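Local structure of 5'-methylthioadenosine nucleosidase / s-adenosylhomocysteine nucleosidase (Brucella melitensis bv. 1, 4PR3) at residues L146-N151 / M165-T170. The protein is a nucleosidase of the phosphorylase superfamily that holds adenine in a pocket of its mixed alpha/beta fold. Sequence-based numbering, arbitrary orientation.
Sequences LSTGGN and MVDMET. With ADE (adenine), chain C; PO4 (phosphate ion), chain D.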
loop_
_atom_site.group_PDB
_atom_site.type_symbol
_atom_site.label_atom_id
_atom_site.label_comp_id
_atom_site.label_asym_id
_atom_site.label_seq_id
_atom_site.Cartn_x
_atom_site.Cartn_y
_atom_site.Cartn_z
ATOM N N LEU A 146 15.868 6.683 -3.346
ATOM C CA LEU A 146 15.337 5.453 -2.775
ATOM C C LEU A 146 14.261 4.820 -3.648
ATOM O O LEU A 146 13.499 5.514 -4.321
ATOM C CB LEU A 146 14.790 5.719 -1.370
ATOM C CG LEU A 146 14.204 4.552 -0.573
ATOM C CD1 LEU A 146 15.234 3.451 -0.374
ATOM C CD2 LEU A 146 13.689 5.045 0.764
ATOM N N SER A 147 14.222 3.492 -3.636
ATOM C CA SER A 147 13.184 2.731 -4.320
ATOM C C SER A 147 12.416 1.886 -3.304
ATOM O O SER A 147 13.016 1.222 -2.459
ATOM C CB SER A 147 13.808 1.831 -5.387
ATOM O OG SER A 147 12.822 1.088 -6.076
ATOM N N THR A 148 11.089 1.921 -3.382
ATOM C CA THR A 148 10.247 1.131 -2.486
ATOM C C THR A 148 9.503 0.038 -3.249
ATOM O O THR A 148 8.959 0.287 -4.325
ATOM C CB THR A 148 9.223 2.017 -1.734
ATOM O OG1 THR A 148 9.909 2.906 -0.841
ATOM C CG2 THR A 148 8.242 1.167 -0.934
ATOM N N GLY A 149 9.494 -1.171 -2.690
ATOM C CA GLY A 149 8.777 -2.290 -3.277
ATOM C C GLY A 149 8.518 -3.389 -2.261
ATOM O O GLY A 149 9.099 -3.389 -1.179
ATOM N N GLY A 150 7.648 -4.333 -2.608
ATOM C CA GLY A 150 7.312 -5.418 -1.706
ATOM C C GLY A 150 8.340 -6.535 -1.690
ATOM O O GLY A 150 8.249 -7.465 -0.887
ATOM N N ASN A 151 9.321 -6.456 -2.581
ATOM C CA ASN A 151 10.354 -7.483 -2.644
ATOM C C ASN A 151 11.653 -7.051 -1.981
ATOM O O ASN A 151 12.053 -5.890 -2.060
ATOM C CB ASN A 151 10.624 -7.899 -4.093
ATOM C CG ASN A 151 11.198 -6.769 -4.927
ATOM O OD1 ASN A 151 10.933 -5.597 -4.667
ATOM N ND2 ASN A 151 11.986 -7.118 -5.937
HETATM N N MSE A 165 19.434 3.064 -3.436
HETATM C CA MSE A 165 19.128 2.078 -2.405
HETATM C C MSE A 165 17.669 1.629 -2.469
HETATM O O MSE A 165 16.847 2.260 -3.136
HETATM C CB MSE A 165 19.463 2.632 -1.017
HETATM C CG MSE A 165 19.088 4.093 -0.836
HETATM SE SE MSE A 165 19.225 4.729 1.006
HETATM C CE MSE A 165 21.090 4.413 1.334
ATOM N N VAL A 166 17.357 0.532 -1.783
ATOM C CA VAL A 166 16.020 -0.052 -1.832
ATOM C C VAL A 166 15.429 -0.301 -0.441
ATOM O O VAL A 166 16.137 -0.699 0.485
ATOM C CB VAL A 166 16.011 -1.384 -2.632
ATOM C CG1 VAL A 166 16.428 -1.149 -4.074
ATOM C CG2 VAL A 166 16.921 -2.412 -1.980
ATOM N N ASP A 167 14.130 -0.055 -0.298
ATOM C CA ASP A 167 13.419 -0.412 0.926
ATOM C C ASP A 167 12.013 -0.915 0.610
ATOM O O ASP A 167 11.603 -0.963 -0.549
ATOM C CB ASP A 167 13.353 0.771 1.895
ATOM C CG ASP A 167 12.170 1.685 1.627
ATOM O OD1 ASP A 167 11.895 1.976 0.439
ATOM O OD2 ASP A 167 11.513 2.108 2.607
HETATM N N MSE A 168 11.300 -1.347 1.642
HETATM C CA MSE A 168 9.933 -1.835 1.476
HETATM C C MSE A 168 8.779 -0.930 1.918
HETATM O O MSE A 168 7.619 -1.324 1.826
HETATM C CB MSE A 168 9.823 -3.226 2.077
HETATM C CG MSE A 168 10.853 -4.150 1.472
HETATM SE SE MSE A 168 10.993 -5.820 2.405
HETATM C CE MSE A 168 9.142 -6.407 2.192
ATOM N N GLU A 169 9.093 0.267 2.401
ATOM C CA GLU A 169 8.120 1.080 3.141
ATOM C C GLU A 169 7.913 2.507 2.634
ATOM O O GLU A 169 6.789 2.918 2.363
ATOM C CB GLU A 169 8.424 1.093 4.643
ATOM C CG GLU A 169 8.003 -0.174 5.369
ATOM C CD GLU A 169 9.042 -1.275 5.271
ATOM O OE1 GLU A 169 10.251 -0.965 5.387
ATOM O OE2 GLU A 169 8.648 -2.446 5.077
ATOM N N THR A 170 9.005 3.262 2.573
ATOM C CA THR A 170 8.982 4.722 2.481
ATOM C C THR A 170 7.983 5.346 1.502
ATOM O O THR A 170 7.272 6.275 1.876
ATOM C CB THR A 170 10.391 5.254 2.165
ATOM O OG1 THR A 170 11.308 4.771 3.152
ATOM C CG2 THR A 170 10.412 6.776 2.157
HETATM N N9 ADE C . 15.665 -3.402 3.567
HETATM C C8 ADE C . 16.930 -3.784 3.918
HETATM N N7 ADE C . 17.553 -4.462 2.985
HETATM C C5 ADE C . 16.634 -4.529 1.951
HETATM C C6 ADE C . 16.684 -5.118 0.672
HETATM N N6 ADE C . 17.748 -5.779 0.205
HETATM N N1 ADE C . 15.593 -5.004 -0.113
HETATM C C2 ADE C . 14.527 -4.344 0.354
HETATM N N3 ADE C . 14.362 -3.752 1.536
HETATM C C4 ADE C . 15.463 -3.883 2.294
HETATM P P PO4 D . 13.551 2.401 -9.673
HETATM O O1 PO4 D . 12.070 2.693 -9.597
HETATM O O2 PO4 D . 13.841 1.158 -8.868
HETATM O O3 PO4 D . 13.957 2.172 -11.111
HETATM O O4 PO4 D . 14.327 3.566 -9.098
#
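Leu146-Thr148 and Met165-Asp167 run as neighbouring parallel strands, their short axes 4.6 Å apart at closest and 30° off parallel, joined by hydrogen bonds from Ser147 N to Met165 O, Asp167 N to Ser147 O and Gly149 N to Asp167 O. The middle one is nearly straight, with an N-H...O angle of 170°.

Leu146, Thr148, Met165 and Asp167 share one face of the sheet. There the Asp167 carboxylate divides its work: OD1 receives the hydroxyl of Thr148 through its syn lone pair (OG1 to OD1 2.5 Å), while OD2 serves the backbone and hydroxyl of segment 165-170. Thr170 N reaches the syn lone pair of Asp167 OD2 at 2.8 Å, whereas Glu169 N and Thr170 OG1 approach that oxygen from opposite faces of the carboxylate plane. Chi1 of 86° places CG between the backbone N and the carbonyl carbon, and the four bonds fix the rotation of the buried group. Thr148 OG1 also bonds to Tyr171 N in the first turn of helix 170-180.

Leu146 crosses Asp167 at about a right angle; its CD1 lies 3.4 Å from Met165 O, and CD2 lies 3.4 Å from Thr170 OG1. The other face carries Ser147 and Val166: Ser147 OG donates at 3.0 Å to O2 of a phosphate ion probably from the crystallisation liquor, and Val166 CG2 comes within 3.5 Å of adenine N1. Past the strand ends, Met168 CG packs against adenine N3, and the bend at chi3 brings CE to 3.4 Å from Gly150 O.

OD2 bonded to the backbone N two and three residues on makes an Asx turn and an Asx motif, which here lead from strand 165-167 into helix 170-180, while Asn151, Val166, Asp167 and Met168 contribute to the adenine pocket of this phosphorylase-superfamily fold.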